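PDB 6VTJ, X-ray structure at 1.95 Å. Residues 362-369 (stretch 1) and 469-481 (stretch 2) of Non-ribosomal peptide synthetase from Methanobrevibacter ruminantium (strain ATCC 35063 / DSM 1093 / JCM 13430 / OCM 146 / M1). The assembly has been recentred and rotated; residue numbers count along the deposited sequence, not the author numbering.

Stretch 1 362-369: DMSQIDYV
Stretch 2 469-481: WPEADEEYLKRLF

Stretch 1 runs from a loop (362-363) through a short strand (364-365) into a helix beginning at Ile 366; stretch 2 is extended from Trp 469 to Glu 471, turns at Ala 472 (-84/69) and becomes helical at Glu 474. Residues 469-472 run in roughly the opposite sense to 363-368, with Met 363 CA 6.3 Å from Ala 472 CA and Tyr 368 CA 7.2 Å from Trp 469 CA. Of 523 Å² buried in total, Gln 365 (99 Å²), Trp 469 (91 Å²) and Met 363 (79 Å²) contribute most; all three are buried in the assembly, whereas Tyr 368 and Pro 470 are partly exposed. Asp 362 OD2 accepts from Ser 364 OG at 2.6 Å. The Met 363 (-110/90) CA-to-CB bond points toward stretch 2. Its CB meets Ala 472 CB at 3.7 Å, where the small methyl permits close approach, and its flexible m, m, m chain carries CE to Leu 477 CD2 (3.7 Å) and Leu 480 CD1 (3.9 Å). The Ser 364 CA-to-CB bond points sideways. Gln 365 (-62/127), the N-cap of its helix, supplies the one hydrogen bond between the stretches: NE2 donates to Pro 470 O at 3.0 Å and 160°. With chi1 m and chi2 at 96°, its amide sets NE2 over a face of the Tyr 476 (chi1 t) ring, while OE1 lies at the Trp 469 ring edge, 3.7 Å from CE3. Tyr 476 N donates to Asp 473 OD1 at 2.9 Å, capping the second helix. The Ile 366 CA-to-CB bond points away. Tyr 368 (chi1 -80°, chi2 77°) presents a ring face to Pro 470, whose CG sits 3.8 Å from the ring centroid, 3° off the normal: a CH-pi contact suited to flat phenol and compact pyrrolidine. The Trp 469 (chi1 -75°, m; chi2 94°) CA-to-CB bond points sideways but its end comes nearer, so the broad indole reaches Ser 364 CA (CZ3, 4.0 Å), Gln 365, Tyr 368 CB (CZ3, 3.7 Å) and, at its edge, Val 369 (chi1 t) CG2 (CH2, 3.8 Å).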

# COMPACT_ATOMS: atom_id res chain seq x y z
N ASP A 362 -8.49 -0.89 10.49
CA ASP A 362 -7.82 0.27 11.05
C ASP A 362 -8.06 1.48 10.16
O ASP A 362 -8.04 1.38 8.93
CB ASP A 362 -6.32 0.02 11.17
CG ASP A 362 -5.64 -0.11 9.81
OD1 ASP A 362 -5.90 -1.11 9.09
OD2 ASP A 362 -4.85 0.78 9.45
N MET A 363 -8.33 2.62 10.78
CA MET A 363 -8.33 3.90 10.07
C MET A 363 -7.10 4.65 10.58
O MET A 363 -7.15 5.38 11.58
CB MET A 363 -9.62 4.66 10.27
CG MET A 363 -10.84 3.82 9.91
SD MET A 363 -11.12 3.67 8.13
CE MET A 363 -11.65 5.34 7.74
N SER A 364 -5.98 4.44 9.90
CA SER A 364 -4.71 5.02 10.31
C SER A 364 -4.61 6.42 9.71
O SER A 364 -4.18 6.59 8.56
CB SER A 364 -3.57 4.12 9.86
OG SER A 364 -3.64 2.86 10.52
N GLN A 365 -5.01 7.42 10.49
CA GLN A 365 -5.02 8.81 10.03
C GLN A 365 -3.61 9.27 9.70
O GLN A 365 -2.70 9.17 10.53
CB GLN A 365 -5.64 9.70 11.11
CG GLN A 365 -7.04 9.23 11.60
CD GLN A 365 -6.99 8.39 12.88
OE1 GLN A 365 -5.94 7.86 13.25
NE2 GLN A 365 -8.13 8.29 13.57
N ILE A 366 -3.44 9.81 8.48
CA ILE A 366 -2.11 10.00 7.88
C ILE A 366 -1.23 10.93 8.73
O ILE A 366 0.01 10.77 8.76
CB ILE A 366 -2.25 10.51 6.43
CG1 ILE A 366 -0.94 10.38 5.66
CG2 ILE A 366 -2.65 11.96 6.42
CD1 ILE A 366 -0.47 8.98 5.42
N ASP A 367 -1.83 11.90 9.42
CA ASP A 367 -1.01 12.78 10.26
C ASP A 367 -0.49 12.01 11.47
O ASP A 367 0.66 12.18 11.88
CB ASP A 367 -1.77 14.06 10.67
CG ASP A 367 -3.23 13.83 11.07
OD1 ASP A 367 -3.78 12.72 10.91
OD2 ASP A 367 -3.86 14.80 11.54
N TYR A 368 -1.31 11.10 12.00
CA TYR A 368 -0.83 10.28 13.09
C TYR A 368 0.09 9.15 12.62
O TYR A 368 1.01 8.77 13.35
CB TYR A 368 -2.02 9.78 13.91
CG TYR A 368 -2.47 10.86 14.85
CD1 TYR A 368 -3.23 11.93 14.38
CD2 TYR A 368 -2.12 10.84 16.20
CE1 TYR A 368 -3.63 12.93 15.23
CE2 TYR A 368 -2.52 11.85 17.06
CZ TYR A 368 -3.27 12.89 16.57
OH TYR A 368 -3.66 13.89 17.41
N VAL A 369 -0.09 8.63 11.39
CA VAL A 369 0.91 7.70 10.86
C VAL A 369 2.27 8.36 10.83
O VAL A 369 3.27 7.78 11.26
CB VAL A 369 0.52 7.19 9.46
CG1 VAL A 369 1.63 6.30 8.92
CG2 VAL A 369 -0.77 6.42 9.51
N TRP A 469 -3.35 6.30 19.62
CA TRP A 469 -4.07 6.57 18.37
C TRP A 469 -5.42 7.24 18.67
O TRP A 469 -6.13 6.81 19.58
CB TRP A 469 -4.30 5.29 17.58
CG TRP A 469 -3.08 4.74 16.87
CD1 TRP A 469 -2.20 3.80 17.34
CD2 TRP A 469 -2.61 5.11 15.56
NE1 TRP A 469 -1.22 3.56 16.41
CE2 TRP A 469 -1.46 4.34 15.30
CE3 TRP A 469 -3.06 6.00 14.58
CZ2 TRP A 469 -0.75 4.45 14.10
CZ3 TRP A 469 -2.34 6.11 13.39
CH2 TRP A 469 -1.21 5.33 13.16
N PRO A 470 -5.82 8.26 17.90
CA PRO A 470 -7.16 8.82 18.08
C PRO A 470 -8.20 7.92 17.47
O PRO A 470 -8.01 7.36 16.39
CB PRO A 470 -7.09 10.16 17.34
CG PRO A 470 -6.06 9.99 16.33
CD PRO A 470 -5.05 8.99 16.87
N GLU A 471 -9.34 7.82 18.14
CA GLU A 471 -10.42 6.97 17.65
C GLU A 471 -10.98 7.52 16.35
O GLU A 471 -11.14 8.74 16.19
CB GLU A 471 -11.52 6.88 18.70
CG GLU A 471 -11.09 6.14 19.94
CD GLU A 471 -12.14 5.18 20.45
OE1 GLU A 471 -11.91 3.95 20.36
OE2 GLU A 471 -13.19 5.67 20.94
N ALA A 472 -11.28 6.63 15.42
CA ALA A 472 -11.98 7.00 14.19
C ALA A 472 -13.48 7.01 14.49
O ALA A 472 -14.24 6.15 14.04
CB ALA A 472 -11.64 6.05 13.05
N ASP A 473 -13.89 7.99 15.30
CA ASP A 473 -15.30 8.14 15.66
C ASP A 473 -16.10 8.77 14.52
O ASP A 473 -15.56 9.15 13.46
CB ASP A 473 -15.43 8.97 16.94
CG ASP A 473 -14.71 10.31 16.87
OD1 ASP A 473 -14.43 10.80 15.75
OD2 ASP A 473 -14.38 10.86 17.93
N GLU A 474 -17.41 8.92 14.76
CA GLU A 474 -18.32 9.43 13.73
C GLU A 474 -17.89 10.80 13.24
O GLU A 474 -17.86 11.05 12.02
CB GLU A 474 -19.76 9.48 14.26
CG GLU A 474 -20.76 9.76 13.11
CD GLU A 474 -22.23 9.57 13.47
OE1 GLU A 474 -22.84 10.49 14.07
OE2 GLU A 474 -22.79 8.51 13.11
N GLU A 475 -17.51 11.70 14.16
CA GLU A 475 -17.05 13.02 13.76
C GLU A 475 -15.86 12.91 12.81
O GLU A 475 -15.83 13.56 11.76
CB GLU A 475 -16.69 13.85 15.00
CG GLU A 475 -17.88 14.08 15.98
CD GLU A 475 -17.79 13.22 17.26
OE1 GLU A 475 -17.74 13.82 18.37
OE2 GLU A 475 -17.77 11.96 17.17
N TYR A 476 -14.87 12.07 13.15
CA TYR A 476 -13.75 11.93 12.23
C TYR A 476 -14.24 11.42 10.89
O TYR A 476 -13.89 11.98 9.84
CB TYR A 476 -12.69 11.00 12.81
CG TYR A 476 -11.75 10.51 11.76
CD1 TYR A 476 -10.80 11.36 11.20
CD2 TYR A 476 -11.82 9.20 11.29
CE1 TYR A 476 -9.95 10.92 10.23
CE2 TYR A 476 -10.95 8.74 10.33
CZ TYR A 476 -10.03 9.61 9.80
OH TYR A 476 -9.17 9.15 8.83
N LEU A 477 -15.10 10.40 10.91
CA LEU A 477 -15.60 9.86 9.65
C LEU A 477 -16.36 10.93 8.88
O LEU A 477 -16.24 11.03 7.65
CB LEU A 477 -16.46 8.62 9.89
CG LEU A 477 -15.71 7.37 10.39
CD1 LEU A 477 -16.67 6.22 10.69
CD2 LEU A 477 -14.61 6.91 9.39
N LYS A 478 -17.09 11.81 9.58
CA LYS A 478 -17.79 12.86 8.85
C LYS A 478 -16.81 13.82 8.22
O LYS A 478 -16.96 14.19 7.04
CB LYS A 478 -18.77 13.59 9.76
CG LYS A 478 -19.99 12.77 10.11
CD LYS A 478 -20.88 13.48 11.12
CE LYS A 478 -22.02 12.58 11.54
NZ LYS A 478 -22.72 13.09 12.76
N ARG A 479 -15.76 14.21 8.97
CA ARG A 479 -14.70 15.02 8.38
C ARG A 479 -14.20 14.36 7.11
O ARG A 479 -14.13 14.99 6.04
CB ARG A 479 -13.55 15.23 9.37
CG ARG A 479 -13.90 16.10 10.59
CD ARG A 479 -12.66 16.72 11.22
NE ARG A 479 -11.86 15.75 11.96
CZ ARG A 479 -12.23 15.18 13.11
NH1 ARG A 479 -13.40 15.49 13.66
NH2 ARG A 479 -11.43 14.31 13.71
N LEU A 480 -13.96 13.05 7.19
CA LEU A 480 -13.39 12.33 6.05
C LEU A 480 -14.36 12.38 4.88
O LEU A 480 -13.99 12.78 3.76
CB LEU A 480 -13.09 10.89 6.46
CG LEU A 480 -12.43 9.93 5.47
CD1 LEU A 480 -11.66 8.88 6.22
CD2 LEU A 480 -13.48 9.29 4.56
N PHE A 481 -15.62 12.08 5.15
CA PHE A 481 -16.56 12.02 4.05
C PHE A 481 -16.89 13.42 3.55
O PHE A 481 -17.06 13.61 2.34
CB PHE A 481 -17.81 11.22 4.46
CG PHE A 481 -17.54 9.75 4.61
CD1 PHE A 481 -16.87 9.06 3.62
CD2 PHE A 481 -17.90 9.07 5.76
CE1 PHE A 481 -16.60 7.71 3.75
CE2 PHE A 481 -17.63 7.72 5.90
CZ PHE A 481 -16.99 7.04 4.89